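Local coordinates for protein putative aldolase (Bacteroides vulgatus ATCC 8482, PDB 3DXI) that is of unknown function but folds as a closed eight-stranded beta/alpha barrel and carries sequence of the HMGL-like family, at residues M103-I108 against F214-I219; A122-G127 against I156-C161. All coordinates share one frame; numbering follows the deposited sequence.

Contact 1: residues M103-I108 against F214-I219; sequences MIRIAI and FIDATI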
HETATM    1  N   MSE A 103     -11.444 -23.173 -16.131  1.00 11.12           N
HETATM    2  CA  MSE A 103     -11.254 -23.554 -14.743  1.00 11.37           C
HETATM    3  C   MSE A 103     -12.403 -23.202 -13.819  1.00 10.99           C
HETATM    4  O   MSE A 103     -13.041 -22.156 -13.955  1.00 10.80           O
HETATM    5  CB  MSE A 103      -9.981 -22.904 -14.209  1.00 12.42           C
HETATM    6  CG  MSE A 103      -9.727 -23.153 -12.734  1.00 15.77           C
HETATM    7 SE   MSE A 103      -8.223 -22.100 -12.096  1.00 21.73          SE
HETATM    8  CE  MSE A 103      -6.781 -23.305 -12.613  1.00 16.17           C
ATOM      9  N   ILE A 104     -12.650 -24.098 -12.871  1.00  9.54           N
ATOM     10  CA  ILE A 104     -13.686 -23.915 -11.874  1.00  9.63           C
ATOM     11  C   ILE A 104     -12.951 -23.744 -10.554  1.00  9.67           C
ATOM     12  O   ILE A 104     -12.268 -24.664 -10.098  1.00  8.06           O
ATOM     13  CB  ILE A 104     -14.598 -25.157 -11.763  1.00  9.34           C
ATOM     14  CG1 ILE A 104     -15.191 -25.509 -13.132  1.00  9.95           C
ATOM     15  CG2 ILE A 104     -15.696 -24.896 -10.741  1.00 11.79           C
ATOM     16  CD1 ILE A 104     -16.033 -24.403 -13.765  1.00  7.99           C
ATOM     17  N   ARG A 105     -13.051 -22.561  -9.959  1.00  9.46           N
ATOM     18  CA  ARG A 105     -12.395 -22.331  -8.679  1.00  9.67           C
ATOM     19  C   ARG A 105     -13.432 -22.519  -7.591  1.00  9.84           C
ATOM     20  O   ARG A 105     -14.595 -22.167  -7.769  1.00  9.99           O
ATOM     21  CB  ARG A 105     -11.821 -20.927  -8.598  1.00  9.20           C
ATOM     22  CG  ARG A 105     -10.736 -20.647  -9.604  1.00 10.79           C
ATOM     23  CD  ARG A 105     -10.302 -19.217  -9.440  1.00 14.15           C
ATOM     24  NE  ARG A 105      -9.027 -19.100  -8.768  1.00 11.69           N
ATOM     25  CZ  ARG A 105      -8.586 -17.987  -8.197  1.00 10.05           C
ATOM     26  NH1 ARG A 105      -9.325 -16.887  -8.196  1.00 12.25           N
ATOM     27  NH2 ARG A 105      -7.377 -17.967  -7.674  1.00 12.55           N
ATOM     28  N   ILE A 106     -13.002 -23.078  -6.467  1.00 10.51           N
ATOM     29  CA  ILE A 106     -13.895 -23.339  -5.348  1.00 12.48           C
ATOM     30  C   ILE A 106     -13.488 -22.530  -4.123  1.00 11.85           C
ATOM     31  O   ILE A 106     -12.347 -22.625  -3.673  1.00 13.85           O
ATOM     32  CB  ILE A 106     -13.861 -24.839  -4.983  1.00 13.28           C
ATOM     33  CG1 ILE A 106     -14.090 -25.676  -6.250  1.00 14.59           C
ATOM     34  CG2 ILE A 106     -14.913 -25.147  -3.929  1.00 13.77           C
ATOM     35  CD1 ILE A 106     -13.879 -27.170  -6.067  1.00 13.08           C
ATOM     36  N   ALA A 107     -14.408 -21.728  -3.594  1.00 10.76           N
ATOM     37  CA  ALA A 107     -14.122 -20.945  -2.391  1.00 10.10           C
ATOM     38  C   ALA A 107     -14.330 -21.924  -1.250  1.00 10.35           C
ATOM     39  O   ALA A 107     -15.446 -22.373  -1.007  1.00 11.33           O
ATOM     40  CB  ALA A 107     -15.083 -19.770  -2.265  1.00  9.67           C
ATOM     41  N   ILE A 108     -13.247 -22.236  -0.546  1.00 12.19           N
ATOM     42  CA  ILE A 108     -13.280 -23.217   0.533  1.00 11.20           C
ATOM     43  C   ILE A 108     -12.811 -22.760   1.910  1.00 12.21           C
ATOM     44  O   ILE A 108     -11.789 -22.084   2.046  1.00 10.81           O
ATOM     45  CB  ILE A 108     -12.411 -24.438   0.154  1.00 11.47           C
ATOM     46  CG1 ILE A 108     -12.803 -24.950  -1.235  1.00 10.57           C
ATOM     47  CG2 ILE A 108     -12.559 -25.534   1.203  1.00 12.81           C
ATOM     48  CD1 ILE A 108     -11.818 -25.939  -1.823  1.00 11.17           C
ATOM     49  N   PHE A 214       0.824 -18.968  -9.185  1.00  9.42           N
ATOM     50  CA  PHE A 214      -0.307 -18.087  -9.495  1.00 10.32           C
ATOM     51  C   PHE A 214      -0.440 -16.886  -8.554  1.00 10.24           C
ATOM     52  O   PHE A 214      -0.173 -16.989  -7.356  1.00  9.48           O
ATOM     53  CB  PHE A 214      -1.617 -18.879  -9.409  1.00  8.15           C
ATOM     54  CG  PHE A 214      -2.045 -19.526 -10.697  1.00  9.86           C
ATOM     55  CD1 PHE A 214      -2.892 -18.855 -11.576  1.00  9.54           C
ATOM     56  CD2 PHE A 214      -1.648 -20.824 -11.008  1.00 11.99           C
ATOM     57  CE1 PHE A 214      -3.345 -19.468 -12.744  1.00  9.91           C
ATOM     58  CE2 PHE A 214      -2.093 -21.451 -12.178  1.00 11.29           C
ATOM     59  CZ  PHE A 214      -2.945 -20.769 -13.045  1.00 12.49           C
ATOM     60  N   ILE A 215      -0.859 -15.749  -9.102  1.00  8.36           N
ATOM     61  CA  ILE A 215      -1.103 -14.552  -8.296  1.00  8.64           C
ATOM     62  C   ILE A 215      -2.423 -13.934  -8.755  1.00  8.12           C
ATOM     63  O   ILE A 215      -2.662 -13.788  -9.954  1.00  7.14           O
ATOM     64  CB  ILE A 215       0.008 -13.479  -8.437  1.00  7.44           C
ATOM     65  CG1 ILE A 215       1.321 -13.988  -7.840  1.00  8.09           C
ATOM     66  CG2 ILE A 215      -0.417 -12.200  -7.719  1.00  7.05           C
ATOM     67  CD1 ILE A 215       1.254 -14.266  -6.351  1.00  8.27           C
ATOM     68  N   ASP A 216      -3.272 -13.599  -7.787  1.00  7.89           N
ATOM     69  CA  ASP A 216      -4.577 -12.981  -8.024  1.00  7.94           C
ATOM     70  C   ASP A 216      -4.504 -11.469  -7.773  1.00  8.68           C
ATOM     71  O   ASP A 216      -3.802 -11.009  -6.866  1.00  8.15           O
ATOM     72  CB  ASP A 216      -5.635 -13.554  -7.066  1.00  5.51           C
ATOM     73  CG  ASP A 216      -6.131 -14.935  -7.465  1.00  8.13           C
ATOM     74  OD1 ASP A 216      -5.467 -15.624  -8.274  1.00  9.58           O
ATOM     75  OD2 ASP A 216      -7.196 -15.335  -6.944  1.00  7.85           O
ATOM     76  N   ALA A 217      -5.253 -10.710  -8.565  1.00  8.23           N
ATOM     77  CA  ALA A 217      -5.325  -9.257  -8.422  1.00  8.20           C
ATOM     78  C   ALA A 217      -6.544  -8.777  -9.202  1.00  7.89           C
ATOM     79  O   ALA A 217      -7.167  -9.561  -9.912  1.00  8.77           O
ATOM     80  CB  ALA A 217      -4.056  -8.604  -8.953  1.00  8.81           C
ATOM     81  N   THR A 218      -6.895  -7.502  -9.053  1.00  8.57           N
ATOM     82  CA  THR A 218      -8.033  -6.929  -9.763  1.00  6.79           C
ATOM     83  C   THR A 218      -7.716  -5.486 -10.155  1.00  7.75           C
ATOM     84  O   THR A 218      -6.875  -4.842  -9.527  1.00  7.54           O
ATOM     85  CB  THR A 218      -9.319  -6.938  -8.891  1.00  6.86           C
ATOM     86  OG1 THR A 218      -9.125  -6.119  -7.730  1.00  5.16           O
ATOM     87  CG2 THR A 218      -9.660  -8.360  -8.453  1.00  4.37           C
ATOM     88  N   ILE A 219      -8.379  -4.989 -11.198  1.00  8.53           N
ATOM     89  CA  ILE A 219      -8.172  -3.619 -11.664  1.00  8.49           C
ATOM     90  C   ILE A 219      -8.630  -2.633 -10.579  1.00  9.63           C
ATOM     91  O   ILE A 219      -9.779  -2.663 -10.135  1.00  9.69           O
ATOM     92  CB  ILE A 219      -8.937  -3.374 -12.987  1.00  8.62           C
ATOM     93  CG1 ILE A 219      -8.376  -4.292 -14.085  1.00  8.81           C
ATOM     94  CG2 ILE A 219      -8.837  -1.909 -13.397  1.00  8.95           C
ATOM     95  CD1 ILE A 219      -6.888  -4.102 -14.368  1.00  8.77           C
TER
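R105 and D216 form a buried salt bridge across the interior of a barrel, joining two strands that are not neighbours in the sheet. The CA atoms of R105 and D216 lie 12.2 Å apart, too far for backbone pairing, and the two side chains cross the gap from opposite directions. The arginine is bent at its third torsion (chi3 105°), and its outer end presents NH1 and NH2 together. Both converge on a single carboxylate oxygen: R105 NH2 lies 2.7 Å from D216 OD2, and R105 NH1 lies 2.9 Å from the same OD2. This end-on grip is forked at the acceptor, so neither bond is straight, the N-H...O angles being 149° for NH2 and 138° for NH1. OD2 sits in the guanidinium plane, whereas the carboxylate is turned well away from it. NH2 uses the syn lone pair of OD2, and NH1 reaches the syn side from above the carboxylate plane.

The setting is the eight-stranded parallel barrel of the TIM fold, in which side chains pointing inward from distant strands meet in the middle. Here the fourth strand, 103-108, faces the eighth, 214-217. Each partner of the bridge has a second tie: R105 NH1 forms a salt bridge with E42, and D216 OD2 is hydrogen-bonded to H192. The pair thus belongs to a larger buried polar cluster. L6, N133 and C161 pack around it from three other strands.

Contact 2: residues A122-G127 against I156-C161; sequences AIKTMG and IADLFC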
ATOM      1  N   ALA A 122     -15.334 -34.678  -8.533  1.00 18.06           N
ATOM      2  CA  ALA A 122     -16.450 -34.737  -9.475  1.00 17.63           C
ATOM      3  C   ALA A 122     -16.289 -33.714 -10.608  1.00 16.32           C
ATOM      4  O   ALA A 122     -16.579 -34.007 -11.766  1.00 15.92           O
ATOM      5  CB  ALA A 122     -17.770 -34.500  -8.737  1.00 17.23           C
ATOM      6  N   ILE A 123     -15.831 -32.514 -10.270  1.00 15.72           N
ATOM      7  CA  ILE A 123     -15.636 -31.470 -11.276  1.00 14.96           C
ATOM      8  C   ILE A 123     -14.561 -31.895 -12.277  1.00 16.37           C
ATOM      9  O   ILE A 123     -14.643 -31.591 -13.468  1.00 15.64           O
ATOM     10  CB  ILE A 123     -15.207 -30.131 -10.620  1.00 13.28           C
ATOM     11  CG1 ILE A 123     -16.344 -29.581  -9.753  1.00 12.72           C
ATOM     12  CG2 ILE A 123     -14.831 -29.121 -11.692  1.00 11.95           C
ATOM     13  CD1 ILE A 123     -15.979 -28.318  -8.988  1.00 11.55           C
ATOM     14  N   LYS A 124     -13.558 -32.616 -11.788  1.00 16.97           N
ATOM     15  CA  LYS A 124     -12.467 -33.061 -12.643  1.00 19.82           C
ATOM     16  C   LYS A 124     -12.919 -34.055 -13.713  1.00 20.15           C
ATOM     17  O   LYS A 124     -12.369 -34.079 -14.817  1.00 19.26           O
ATOM     18  CB  LYS A 124     -11.356 -33.678 -11.797  1.00 21.32           C
ATOM     19  CG  LYS A 124      -9.984 -33.519 -12.415  1.00 24.95           C
ATOM     20  CD  LYS A 124      -9.580 -32.047 -12.442  1.00 26.37           C
ATOM     21  CE  LYS A 124      -8.364 -31.831 -13.318  1.00 26.29           C
ATOM     22  NZ  LYS A 124      -7.259 -32.738 -12.903  1.00 29.35           N
ATOM     23  N   THR A 125     -13.918 -34.875 -13.399  1.00 20.60           N
ATOM     24  CA  THR A 125     -14.413 -35.845 -14.372  1.00 21.78           C
ATOM     25  C   THR A 125     -15.195 -35.151 -15.489  1.00 21.82           C
ATOM     26  O   THR A 125     -15.490 -35.756 -16.521  1.00 22.47           O
ATOM     27  CB  THR A 125     -15.322 -36.913 -13.703  1.00 22.64           C
ATOM     28  OG1 THR A 125     -16.448 -36.275 -13.093  1.00 26.81           O
ATOM     29  CG2 THR A 125     -14.553 -37.681 -12.648  1.00 22.62           C
HETATM   30  N   MSE A 126     -15.529 -33.879 -15.286  1.00 21.85           N
HETATM   31  CA  MSE A 126     -16.265 -33.124 -16.295  1.00 20.47           C
HETATM   32  C   MSE A 126     -15.314 -32.425 -17.267  1.00 19.72           C
HETATM   33  O   MSE A 126     -15.743 -31.769 -18.220  1.00 19.01           O
HETATM   34  CB  MSE A 126     -17.206 -32.116 -15.623  1.00 22.43           C
HETATM   35  CG  MSE A 126     -18.326 -32.787 -14.822  1.00 27.33           C
HETATM   36 SE   MSE A 126     -19.570 -31.582 -13.924  1.00 37.59          SE
HETATM   37  CE  MSE A 126     -20.472 -30.893 -15.479  1.00 30.49           C
ATOM     38  N   GLY A 127     -14.016 -32.566 -17.017  1.00 18.63           N
ATOM     39  CA  GLY A 127     -13.022 -31.992 -17.911  1.00 18.02           C
ATOM     40  C   GLY A 127     -12.548 -30.579 -17.635  1.00 17.15           C
ATOM     41  O   GLY A 127     -11.860 -29.986 -18.465  1.00 15.51           O
ATOM     42  N   ILE A 156      -6.063 -34.030  -8.362  1.00 20.65           N
ATOM     43  CA  ILE A 156      -7.232 -33.239  -8.728  1.00 20.38           C
ATOM     44  C   ILE A 156      -6.957 -31.758  -8.961  1.00 20.51           C
ATOM     45  O   ILE A 156      -7.287 -31.213 -10.013  1.00 22.29           O
ATOM     46  CB  ILE A 156      -8.337 -33.330  -7.653  1.00 21.75           C
ATOM     47  CG1 ILE A 156      -8.802 -34.778  -7.484  1.00 23.48           C
ATOM     48  CG2 ILE A 156      -9.518 -32.455  -8.049  1.00 23.83           C
ATOM     49  CD1 ILE A 156      -7.967 -35.579  -6.527  1.00 23.26           C
ATOM     50  N   ALA A 157      -6.365 -31.106  -7.973  1.00 18.50           N
ATOM     51  CA  ALA A 157      -6.084 -29.681  -8.070  1.00 17.06           C
ATOM     52  C   ALA A 157      -5.148 -29.278  -9.206  1.00 15.64           C
ATOM     53  O   ALA A 157      -4.167 -29.959  -9.491  1.00 16.41           O
ATOM     54  CB  ALA A 157      -5.522 -29.176  -6.740  1.00 16.06           C
ATOM     55  N   ASP A 158      -5.487 -28.167  -9.856  1.00 11.94           N
ATOM     56  CA  ASP A 158      -4.680 -27.593 -10.921  1.00 10.21           C
ATOM     57  C   ASP A 158      -4.123 -26.305 -10.336  1.00 10.90           C
ATOM     58  O   ASP A 158      -3.232 -25.673 -10.899  1.00 10.07           O
ATOM     59  CB  ASP A 158      -5.545 -27.289 -12.136  1.00 11.62           C
ATOM     60  CG  ASP A 158      -5.930 -28.538 -12.885  1.00 10.40           C
ATOM     61  OD1 ASP A 158      -5.048 -29.091 -13.572  1.00 13.89           O
ATOM     62  OD2 ASP A 158      -7.096 -28.974 -12.773  1.00 11.04           O
ATOM     63  N   LEU A 159      -4.676 -25.934  -9.188  1.00  9.65           N
ATOM     64  CA  LEU A 159      -4.266 -24.743  -8.474  1.00  9.66           C
ATOM     65  C   LEU A 159      -4.715 -24.786  -7.018  1.00  9.86           C
ATOM     66  O   LEU A 159      -5.874 -25.084  -6.724  1.00  9.98           O
ATOM     67  CB  LEU A 159      -4.852 -23.491  -9.133  1.00 10.25           C
ATOM     68  CG  LEU A 159      -4.658 -22.206  -8.321  1.00 11.28           C
ATOM     69  CD1 LEU A 159      -3.162 -21.956  -8.146  1.00 11.98           C
ATOM     70  CD2 LEU A 159      -5.336 -21.023  -9.003  1.00 10.44           C
ATOM     71  N   PHE A 160      -3.778 -24.503  -6.120  1.00 10.46           N
ATOM     72  CA  PHE A 160      -4.055 -24.428  -4.692  1.00 10.76           C
ATOM     73  C   PHE A 160      -3.751 -22.973  -4.339  1.00  9.74           C
ATOM     74  O   PHE A 160      -2.589 -22.596  -4.188  1.00  9.68           O
ATOM     75  CB  PHE A 160      -3.136 -25.351  -3.888  1.00 10.24           C
ATOM     76  CG  PHE A 160      -3.409 -25.324  -2.408  1.00 11.80           C
ATOM     77  CD1 PHE A 160      -4.517 -25.982  -1.883  1.00 10.74           C
ATOM     78  CD2 PHE A 160      -2.590 -24.596  -1.548  1.00 10.00           C
ATOM     79  CE1 PHE A 160      -4.808 -25.916  -0.526  1.00 10.91           C
ATOM     80  CE2 PHE A 160      -2.872 -24.523  -0.182  1.00 11.79           C
ATOM     81  CZ  PHE A 160      -3.984 -25.184   0.329  1.00 10.76           C
ATOM     82  N   CYS A 161      -4.797 -22.159  -4.214  1.00  9.70           N
ATOM     83  CA  CYS A 161      -4.647 -20.733  -3.924  1.00  9.30           C
ATOM     84  C   CYS A 161      -4.760 -20.371  -2.441  1.00  8.10           C
ATOM     85  O   CYS A 161      -5.781 -20.638  -1.807  1.00  8.39           O
ATOM     86  CB  CYS A 161      -5.689 -19.951  -4.731  1.00 10.25           C
ATOM     87  SG  CYS A 161      -5.537 -18.155  -4.631  1.00 12.92           S
TER
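K124 carries the polar side of this contact, reaching from the last turn of helix 113-124 to the chain that leads into strand 159-163. Its side chain leaves with CG anti to the backbone N (chi1 -151°) and bends at chi2 and chi4, which brings the amino group up to two oxygens on the same side of it. One is the main-chain carbonyl of I156: K124 NZ to I156 O is 3.3 Å, a weak hydrogen bond. The other is a carboxylate oxygen, and K124 NZ stands 3.8 Å from D158 OD2, a long salt bridge. The methylene before the nitrogen is closer to that acid, with K124 CE 3.2 Å from D158 OD2. The attraction is therefore loose, and the stronger partner of OD2 is the backbone N of V130, to which it is hydrogen-bonded.

Apolar contact is slight and belongs to the root of the same lysine, where K124 CB meets I156 CG2 at 4.3 Å. Beyond CG2 the isoleucine turns from 122-127.

Bonds local to the helix end finish it beside this lysine. G127, with positive phi, is the turning point of a Schellman motif, and its N lies 3.1 Å from K124 O; one residue earlier, M126 N bonds to I123 O. A side-chain to backbone bond joins them, T125 OG1 giving a 2.6 Å hydrogen bond to A122 O.

In the barrel, the helix end lies outside strand 129-134, with I123 and K124 both resting on V130, and I123 also reaches I104 and I106 of strand 103-108. L90 and L94 of helix 90-94 flank it, while D158 and L159 pair through their backbones with strand 129-134, which lies between strands 103-108 and 159-163.

The two contacts lie on the inner and outer sides of one barrel, their centres about 13 Å apart. Contact 1 spans the interior near the centre of the chain; contact 2 lies toward the periphery, about 16 Å from that centre. Along the sequence contact 2 is nested inside the loop closed by contact 1, and helix 113-124 follows directly on strand 103-108. The two meet on both faces of the sheet: inside, L159 CD1 packs 3.4 Å from F214 CD2 and C161 lies against R105, while outside, I123 packs on I104 and I106. Strand 103-108 thus serves both, with R105 turned into the barrel and I104 and I106 meeting the helix outside.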